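PDB 3LIU: putative cell adhesion protein from Parabacteroides distasonis, which probably serves as a pilus (fimbrial) subunit of the FimA/Mfa1 family and may take part in cell adhesion. Local coordinates for residues Val43-Val48 / Val95-Leu100; Val87-Ala92 / Thr107-Thr112; Asp226-Thr231 / Leu236-Gly241. All coordinates share one frame; numbering follows the deposited sequence. Where two conformers were deposited one is given.

Contact 1. Residues Val43-Val48 / Val95-Leu100; sequences VNTLTV and VIQTEL
Gln-97 NE2, near the start of helix 94-101, is hydrogen-bonded to Ala-92 O, just ahead of the helix, and stands 4.3 Å from Thr-45 OG1, too far for a bond. The amide gets there because CG lies anti to the carbonyl carbon (chi1 -65°) and the chain runs extended beyond it, so that the aliphatic part of the glutamine lies alongside strand 45-52. Its CG passes Thr-47 OG1 at 4.0 Å, while that hydroxyl is occupied by a hydrogen bond with Thr-61 OG1 on the adjacent strand 57-66. The two branches of Thr-47 therefore do different work: OG1 serves the sheet and brushes the glutamine stem, whereas CG2 meets Leu-100 CD1 at 3.7 Å. One turn on from Gln-97, Leu-100 thus supplies the purely apolar half of the contact, its CD1 methyl also resting against Thr-47 CB at 4.1 Å. No hydrogen bond joins the two segments. Their axes come within 9.6 Å and run almost parallel, at 17°. Val-48 points away from the helix and, with Leu-46, packs against side chains of strand 82-90. The strand thus offers Thr-45 and Thr-47 to a short helix whose i, i+3 pair faces it, an arrangement characteristic of a helix laid along one face of a beta-sheet, here in the FimA family domain.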
loop_
_atom_site.group_PDB
_atom_site.type_symbol
_atom_site.label_atom_id
_atom_site.label_comp_id
_atom_site.label_asym_id
_atom_site.label_seq_id
_atom_site.Cartn_x
_atom_site.Cartn_y
_atom_site.Cartn_z
ATOM N N VAL A 43 0.731 1.786 16.091
ATOM C CA VAL A 43 2.163 1.971 16.111
ATOM C C VAL A 43 2.673 1.159 17.253
ATOM O O VAL A 43 2.529 1.531 18.408
ATOM C CB VAL A 43 2.507 3.444 16.282
ATOM C CG1 VAL A 43 3.989 3.629 16.509
ATOM C CG2 VAL A 43 1.969 4.227 15.039
ATOM N N ASN A 44 3.244 0.012 16.949
ATOM C CA ASN A 44 3.707 -0.914 17.999
ATOM C C ASN A 44 5.197 -0.765 18.293
ATOM O O ASN A 44 5.636 -0.761 19.430
ATOM C CB ASN A 44 3.428 -2.327 17.517
ATOM C CG ASN A 44 1.984 -2.556 17.272
ATOM O OD1 ASN A 44 1.157 -2.168 18.082
ATOM N ND2 ASN A 44 1.656 -3.208 16.161
ATOM N N THR A 45 5.987 -0.634 17.236
ATOM C CA THR A 45 7.434 -0.469 17.381
ATOM C C THR A 45 7.834 0.723 16.548
ATOM O O THR A 45 7.180 1.017 15.539
ATOM C CB THR A 45 8.254 -1.706 16.895
ATOM O OG1 THR A 45 8.056 -1.898 15.488
ATOM C CG2 THR A 45 7.900 -3.001 17.661
ATOM N N LEU A 46 8.906 1.383 16.972
ATOM C CA LEU A 46 9.579 2.408 16.173
ATOM C C LEU A 46 11.053 2.073 15.983
ATOM O O LEU A 46 11.787 1.784 16.955
ATOM C CB LEU A 46 9.460 3.783 16.821
ATOM C CG LEU A 46 8.016 4.287 16.833
ATOM C CD1 LEU A 46 7.955 5.557 17.674
ATOM C CD2 LEU A 46 7.524 4.574 15.436
ATOM N N THR A 47 11.477 2.104 14.723
ATOM C CA THR A 47 12.893 2.009 14.374
ATOM C C THR A 47 13.344 3.369 13.930
ATOM O O THR A 47 12.750 3.952 13.032
ATOM C CB THR A 47 13.134 0.997 13.239
ATOM O OG1 THR A 47 12.645 -0.283 13.642
ATOM C CG2 THR A 47 14.618 0.878 12.917
ATOM N N VAL A 48 14.391 3.874 14.561
ATOM C CA VAL A 48 14.919 5.212 14.317
ATOM C C VAL A 48 16.344 5.079 13.773
ATOM O O VAL A 48 17.196 4.369 14.335
ATOM C CB VAL A 48 14.910 6.038 15.611
ATOM C CG1 VAL A 48 15.481 7.443 15.380
ATOM C CG2 VAL A 48 13.473 6.103 16.217
ATOM N N VAL A 95 12.984 -9.075 10.861
ATOM C CA VAL A 95 14.157 -9.185 9.973
ATOM C C VAL A 95 14.465 -7.810 9.358
ATOM O O VAL A 95 15.646 -7.458 9.169
ATOM C CB VAL A 95 13.950 -10.262 8.863
ATOM C CG1 VAL A 95 15.006 -10.180 7.752
ATOM C CG2 VAL A 95 13.955 -11.693 9.463
ATOM N N ILE A 96 13.432 -7.022 9.076
ATOM C CA ILE A 96 13.645 -5.660 8.532
ATOM C C ILE A 96 14.349 -4.769 9.589
ATOM O O ILE A 96 15.173 -3.933 9.257
ATOM C CB ILE A 96 12.326 -5.007 8.049
ATOM C CG1 ILE A 96 11.592 -5.893 7.028
ATOM C CG2 ILE A 96 12.550 -3.542 7.482
ATOM C CD1 ILE A 96 12.432 -6.291 5.746
ATOM N N GLN A 97 14.029 -4.959 10.860
ATOM C CA GLN A 97 14.671 -4.186 11.921
ATOM C C GLN A 97 16.191 -4.370 11.890
ATOM O O GLN A 97 16.923 -3.417 12.055
ATOM C CB GLN A 97 14.132 -4.570 13.304
ATOM C CG GLN A 97 12.661 -4.252 13.550
ATOM C CD GLN A 97 12.165 -4.846 14.866
ATOM O OE1 GLN A 97 12.954 -5.123 15.759
ATOM N NE2 GLN A 97 10.868 -5.096 14.961
ATOM N N THR A 98 16.645 -5.590 11.603
ATOM C CA THR A 98 18.048 -5.883 11.538
ATOM C C THR A 98 18.672 -5.332 10.282
ATOM O O THR A 98 19.777 -4.754 10.322
ATOM C CB THR A 98 18.291 -7.391 11.620
ATOM O OG1 THR A 98 17.816 -7.854 12.877
ATOM C CG2 THR A 98 19.788 -7.686 11.517
ATOM N N GLU A 99 17.975 -5.482 9.168
ATOM C CA GLU A 99 18.443 -4.882 7.918
ATOM C C GLU A 99 18.632 -3.368 8.073
ATOM O O GLU A 99 19.642 -2.822 7.662
ATOM C CB GLU A 99 17.469 -5.182 6.774
ATOM C CG GLU A 99 17.482 -6.644 6.341
ATOM C CD GLU A 99 16.546 -6.944 5.171
ATOM O OE1 GLU A 99 15.845 -6.054 4.683
ATOM O OE2 GLU A 99 16.507 -8.100 4.725
ATOM N N LEU A 100 17.656 -2.715 8.697
ATOM C CA LEU A 100 17.751 -1.299 8.934
ATOM C C LEU A 100 18.949 -1.005 9.867
ATOM O O LEU A 100 19.672 -0.035 9.650
ATOM C CB LEU A 100 16.424 -0.747 9.489
ATOM C CG LEU A 100 15.180 -0.682 8.573
ATOM C CD1 LEU A 100 13.929 -0.307 9.432
ATOM C CD2 LEU A 100 15.326 0.266 7.347
#

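Contact 2. Residues Val87-Ala92 / Thr107-Thr112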
loop_
_atom_site.group_PDB
_atom_site.type_symbol
_atom_site.label_atom_id
_atom_site.label_comp_id
_atom_site.label_asym_id
_atom_site.label_seq_id
_atom_site.Cartn_x
_atom_site.Cartn_y
_atom_site.Cartn_z
ATOM N N VAL A 87 15.309 9.377 10.373
ATOM C CA VAL A 87 14.102 8.816 9.791
ATOM C C VAL A 87 13.513 7.776 10.759
ATOM O O VAL A 87 14.234 7.053 11.450
ATOM C CB VAL A 87 14.359 8.241 8.359
ATOM C CG1 VAL A 87 15.587 7.309 8.330
ATOM C CG2 VAL A 87 13.108 7.528 7.807
ATOM N N VAL A 88 12.194 7.722 10.821
ATOM C CA VAL A 88 11.506 6.858 11.731
ATOM C C VAL A 88 10.653 5.916 10.917
ATOM O O VAL A 88 9.915 6.351 10.023
ATOM C CB VAL A 88 10.602 7.690 12.654
ATOM C CG1 VAL A 88 9.840 6.798 13.658
ATOM C CG2 VAL A 88 11.440 8.737 13.360
ATOM N N VAL A 89 10.735 4.629 11.255
ATOM C CA VAL A 89 9.917 3.604 10.664
ATOM C C VAL A 89 9.077 2.929 11.746
ATOM O O VAL A 89 9.593 2.403 12.725
ATOM C CB VAL A 89 10.781 2.520 9.930
ATOM C CG1 VAL A 89 9.855 1.356 9.404
ATOM C CG2 VAL A 89 11.574 3.147 8.764
ATOM N N ALA A 90 7.774 2.899 11.556
ATOM C CA ALA A 90 6.875 2.153 12.453
ATOM C C ALA A 90 6.630 0.749 11.951
ATOM O O ALA A 90 6.425 0.529 10.746
ATOM C CB ALA A 90 5.509 2.885 12.615
ATOM N N ASN A 91 6.609 -0.188 12.899
ATOM C CA ASN A 91 6.101 -1.547 12.687
ATOM C C ASN A 91 6.952 -2.382 11.706
ATOM O O ASN A 91 6.439 -3.207 10.977
ATOM C CB ASN A 91 4.634 -1.499 12.246
ATOM C CG ASN A 91 3.728 -0.831 13.288
ATOM O OD1 ASN A 91 3.948 -0.982 14.475
ATOM N ND2 ASN A 91 2.745 -0.042 12.833
ATOM N N ALA A 92 8.251 -2.128 11.663
ATOM C CA ALA A 92 9.135 -2.930 10.829
ATOM C C ALA A 92 9.135 -4.385 11.293
ATOM O O ALA A 92 9.260 -4.675 12.502
ATOM C CB ALA A 92 10.548 -2.361 10.824
ATOM N N THR A 107 20.565 6.702 2.614
ATOM C CA THR A 107 19.990 6.118 1.388
ATOM C C THR A 107 19.762 4.617 1.503
ATOM O O THR A 107 18.677 4.173 1.162
ATOM C CB THR A 107 20.834 6.361 0.170
ATOM O OG1 THR A 107 21.022 7.762 0.041
ATOM C CG2 THR A 107 20.158 5.814 -1.113
ATOM N N ASP A 108 20.769 3.843 1.945
ATOM C CA ASP A 108 20.569 2.388 2.158
ATOM C C ASP A 108 19.448 2.130 3.166
ATOM O O ASP A 108 18.683 1.192 3.000
ATOM C CB ASP A 108 21.856 1.661 2.598
ATOM C CG ASP A 108 22.894 1.595 1.464
ATOM O OD1 ASP A 108 22.490 1.107 0.420
ATOM O OD2 ASP A 108 24.076 2.030 1.589
ATOM N N PHE A 109 19.324 2.996 4.176
ATOM C CA PHE A 109 18.272 2.811 5.181
ATOM C C PHE A 109 16.902 2.889 4.479
ATOM O O PHE A 109 16.136 1.946 4.514
ATOM C CB PHE A 109 18.445 3.828 6.324
ATOM C CG PHE A 109 17.435 3.704 7.434
ATOM C CD1 PHE A 109 16.177 4.278 7.320
ATOM C CD2 PHE A 109 17.769 3.088 8.611
ATOM C CE1 PHE A 109 15.230 4.158 8.346
ATOM C CE2 PHE A 109 16.870 2.980 9.635
ATOM C CZ PHE A 109 15.580 3.515 9.496
ATOM N N ILE A 110 16.627 3.984 3.791
ATOM C CA ILE A 110 15.270 4.250 3.288
ATOM C C ILE A 110 14.935 3.337 2.082
ATOM O O ILE A 110 13.768 3.037 1.821
ATOM C CB ILE A 110 15.026 5.766 2.955
ATOM C CG1 ILE A 110 15.795 6.187 1.702
ATOM C CG2 ILE A 110 15.366 6.640 4.168
ATOM C CD1 ILE A 110 15.494 7.689 1.236
ATOM N N GLU A 111 15.976 2.903 1.367
ATOM C CA GLU A 111 15.843 1.926 0.259
ATOM C C GLU A 111 15.672 0.483 0.712
ATOM O O GLU A 111 15.466 -0.380 -0.142
ATOM C CB GLU A 111 17.043 2.014 -0.699
ATOM C CG GLU A 111 17.051 3.284 -1.557
ATOM C CD GLU A 111 15.996 3.205 -2.689
ATOM O OE1 GLU A 111 15.640 2.099 -3.184
ATOM O OE2 GLU A 111 15.492 4.263 -3.068
ATOM N N THR A 112 15.774 0.202 2.009
ATOM C CA THR A 112 15.533 -1.124 2.518
ATOM C C THR A 112 14.209 -1.717 2.005
ATOM O O THR A 112 13.185 -1.059 2.014
ATOM C CB THR A 112 15.542 -1.157 4.060
ATOM O OG1 THR A 112 16.804 -0.710 4.519
ATOM C CG2 THR A 112 15.335 -2.557 4.566
#
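Strand 82-90 and helix 106-110 form a small helix-on-sheet core, joined through helix 94-101, and Phe-109 is its central side chain. With CG anti to the backbone N (chi1 -178°), the ring is carried out from the helix to the strand, where Val-87 and Val-89, two residues apart, both point toward it. Val-89 CG2 approaches Phe-109 ring atom CE1 to 3.8 Å and CZ to 4.1 Å; the valine and the phenylalanine run side by side, pointing opposite ways, and the methyl meets the ring obliquely. Val-87 reaches toward the same ring, also obliquely, but its CG1 is modelled implausibly close and two conformers were deposited, so its exact fit is doubtful. All four touching residues are buried and apolar, the fourth being Ile-110, and the ring is further packed by Leu-100 and Ala-103. Beyond the ring, Thr-112 N is hydrogen-bonded to Phe-109 O at 3.1 Å, and the threonine side chain packs on Leu-100. Just past the strand, the buried Asn-91 amide is satisfied by backbone, OD1 taking Asn-44 N and ND2 reaching Asp-42 O and Leu-125 O. Alternate valines of a strand closed over by an aromatic from a short helix are typical of the hydrophobic layer between a beta-sheet and the helices covering it.

Contact 3. Residues Asp226-Thr231 / Leu236-Gly241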
loop_
_atom_site.group_PDB
_atom_site.type_symbol
_atom_site.label_atom_id
_atom_site.label_comp_id
_atom_site.label_asym_id
_atom_site.label_seq_id
_atom_site.Cartn_x
_atom_site.Cartn_y
_atom_site.Cartn_z
ATOM N N ASP A 226 11.059 -0.113 -8.736
ATOM C CA ASP A 226 11.083 -0.457 -10.141
ATOM C C ASP A 226 11.249 -1.955 -10.275
ATOM O O ASP A 226 11.940 -2.581 -9.473
ATOM C CB ASP A 226 12.253 0.212 -10.848
ATOM C CG ASP A 226 12.082 1.671 -11.004
ATOM O OD1 ASP A 226 11.010 2.217 -10.730
ATOM O OD2 ASP A 226 13.037 2.289 -11.440
ATOM N N PHE A 227 10.627 -2.525 -11.294
ATOM C CA PHE A 227 10.736 -3.971 -11.597
ATOM C C PHE A 227 11.472 -4.163 -12.908
ATOM O O PHE A 227 11.524 -3.259 -13.737
ATOM C CB PHE A 227 9.350 -4.616 -11.674
ATOM C CG PHE A 227 8.779 -5.075 -10.350
ATOM C CD1 PHE A 227 8.948 -4.326 -9.164
ATOM C CD2 PHE A 227 7.978 -6.205 -10.313
ATOM C CE1 PHE A 227 8.335 -4.723 -7.971
ATOM C CE2 PHE A 227 7.354 -6.628 -9.119
ATOM C CZ PHE A 227 7.519 -5.908 -7.957
ATOM N N PHE A 228 12.040 -5.350 -13.095
ATOM C CA PHE A 228 12.819 -5.661 -14.287
ATOM C C PHE A 228 13.999 -4.676 -14.487
ATOM O O PHE A 228 14.608 -4.258 -13.492
ATOM C CB PHE A 228 11.882 -5.793 -15.494
ATOM C CG PHE A 228 10.884 -6.898 -15.326
ATOM C CD1 PHE A 228 11.304 -8.226 -15.344
ATOM C CD2 PHE A 228 9.570 -6.630 -15.053
ATOM C CE1 PHE A 228 10.406 -9.264 -15.119
ATOM C CE2 PHE A 228 8.654 -7.672 -14.855
ATOM C CZ PHE A 228 9.068 -8.974 -14.891
ATOM N N GLY A 229 14.323 -4.309 -15.730
ATOM C CA GLY A 229 15.515 -3.482 -15.998
ATOM C C GLY A 229 16.721 -4.118 -15.355
ATOM O O GLY A 229 16.916 -5.318 -15.481
ATOM N N ASP A 230 17.483 -3.350 -14.583
ATOM C CA ASP A 230 18.659 -3.891 -13.873
ATOM C C ASP A 230 18.382 -4.216 -12.386
ATOM O O ASP A 230 19.318 -4.452 -11.594
ATOM C CB ASP A 230 19.800 -2.885 -13.956
ATOM C CG ASP A 230 19.516 -1.602 -13.171
ATOM O OD1 ASP A 230 18.639 -1.604 -12.264
ATOM O OD2 ASP A 230 20.190 -0.584 -13.449
ATOM N N THR A 231 17.112 -4.208 -12.003
ATOM C CA THR A 231 16.711 -4.516 -10.624
ATOM C C THR A 231 16.660 -6.022 -10.517
ATOM O O THR A 231 16.799 -6.709 -11.501
ATOM C CB THR A 231 15.304 -3.981 -10.316
ATOM O OG1 THR A 231 14.304 -4.853 -10.909
ATOM C CG2 THR A 231 15.172 -2.560 -10.863
ATOM N N LEU A 236 7.773 -13.017 -9.852
ATOM C CA LEU A 236 7.459 -13.661 -8.565
ATOM C C LEU A 236 7.243 -12.598 -7.447
ATOM O O LEU A 236 6.664 -12.902 -6.396
ATOM C CB LEU A 236 8.570 -14.622 -8.150
ATOM C CG LEU A 236 8.740 -15.888 -9.011
ATOM C CD1 LEU A 236 10.019 -16.568 -8.603
ATOM C CD2 LEU A 236 7.576 -16.835 -8.894
ATOM N N ASP A 237 7.707 -11.371 -7.708
ATOM C CA ASP A 237 7.587 -10.222 -6.784
ATOM C C ASP A 237 6.292 -9.462 -6.910
ATOM O O ASP A 237 5.990 -8.644 -6.051
ATOM C CB ASP A 237 8.757 -9.272 -6.983
ATOM C CG ASP A 237 10.092 -9.920 -6.616
ATOM O OD1 ASP A 237 10.267 -10.194 -5.413
ATOM O OD2 ASP A 237 10.936 -10.119 -7.509
ATOM N N TYR A 238 5.559 -9.700 -7.999
ATOM C CA TYR A 238 4.145 -9.407 -8.076
ATOM C C TYR A 238 3.363 -10.472 -7.293
ATOM O O TYR A 238 3.688 -11.651 -7.357
ATOM C CB TYR A 238 3.637 -9.389 -9.539
ATOM C CG TYR A 238 4.008 -8.168 -10.352
ATOM C CD1 TYR A 238 3.502 -6.917 -10.019
ATOM C CD2 TYR A 238 4.805 -8.263 -11.495
ATOM C CE1 TYR A 238 3.786 -5.819 -10.761
ATOM C CE2 TYR A 238 5.104 -7.148 -12.244
ATOM C CZ TYR A 238 4.573 -5.914 -11.854
ATOM O OH TYR A 238 4.832 -4.771 -12.540
ATOM N N LYS A 239 2.301 -10.053 -6.598
ATOM C CA LYS A 239 1.487 -10.945 -5.813
ATOM C C LYS A 239 0.049 -10.969 -6.309
ATOM O O LYS A 239 -0.458 -9.997 -6.810
ATOM C CB LYS A 239 1.527 -10.560 -4.319
ATOM C CG LYS A 239 2.905 -10.338 -3.716
ATOM C CD LYS A 239 3.867 -11.537 -3.869
ATOM C CE LYS A 239 5.286 -11.186 -3.453
ATOM N NZ LYS A 239 6.241 -12.330 -3.627
ATOM N N VAL A 240 -0.593 -12.121 -6.171
ATOM C CA VAL A 240 -1.874 -12.368 -6.771
ATOM C C VAL A 240 -2.678 -13.270 -5.835
ATOM O O VAL A 240 -2.130 -14.198 -5.201
ATOM C CB VAL A 240 -1.772 -12.991 -8.201
ATOM C CG1 VAL A 240 -1.157 -14.438 -8.194
ATOM C CG2 VAL A 240 -3.119 -12.986 -8.865
ATOM N N GLY A 241 -3.983 -13.022 -5.774
ATOM C CA GLY A 241 -4.845 -13.690 -4.783
ATOM C C GLY A 241 -5.220 -15.137 -5.077
ATOM O O GLY A 241 -5.489 -15.935 -4.151
#
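Phe-227 and Tyr-238 set their rings obliquely, planes at 47° and centroids 4.6 Å apart, where the loop carrying a type II' beta turn (Phe-228 to Thr-231) folds back on the start of strand 238-240. One corner of the phenylalanine dips onto the tyrosine: CE2 sits 3.7 Å above the tyrosine plane, over its centre, and CD2 comes to 3.6 Å from Tyr-238 CE2. The rim of the Phe-227 ring is lined by backbone, with Tyr-238 N in its plane and Asp-237 O near that plane, 3.7 Å from CZ. Asp-237 CB touches the same ring, whose plane stands 81° from that of the aspartate carboxylate; Asp-237 OD2 is hydrogen-bonded to Gly-234 N. Phe-228 comes more loosely to the tyrosine edge and is paired edge-to-face with Tyr-235. The Tyr-238 hydroxyl is hydrogen-bonded to Glu-291 O, which ties the pair to a further part of the chain, while Lys-209 of strand 193-213 touches both side chains. Inside the turn, Phe-228 O is gripped twice by one residue: Thr-231 N at 2.9 Å, and Thr-231 OG1, which donates at 2.7 Å in the carbonyl plane, on a lone pair, at a C=O...O angle of 130°.

Overall arrangement
Contacts 1 and 2 are neighbouring parts of one helix-covered patch of sheet, their centres 8 Å apart: strands 45-52 and 82-90 are sheet neighbours, helices 94-101 and 106-110 follow each other, and the segments alternate along the chain. Contact 2 is wholly buried and apolar; contact 1, partly buried, mixes methyl packing with polar groups bonded elsewhere. Leu-100 bridges them, its CD2 lying 3.4 Å from Phe-109 O. Contact 3 stands apart, its centre 24 Å from that of contact 1 and 20 Å from that of contact 2. Also partly buried, it relies on rings carried by a loop and by short strand 238-240, which pairs with strand 193-213.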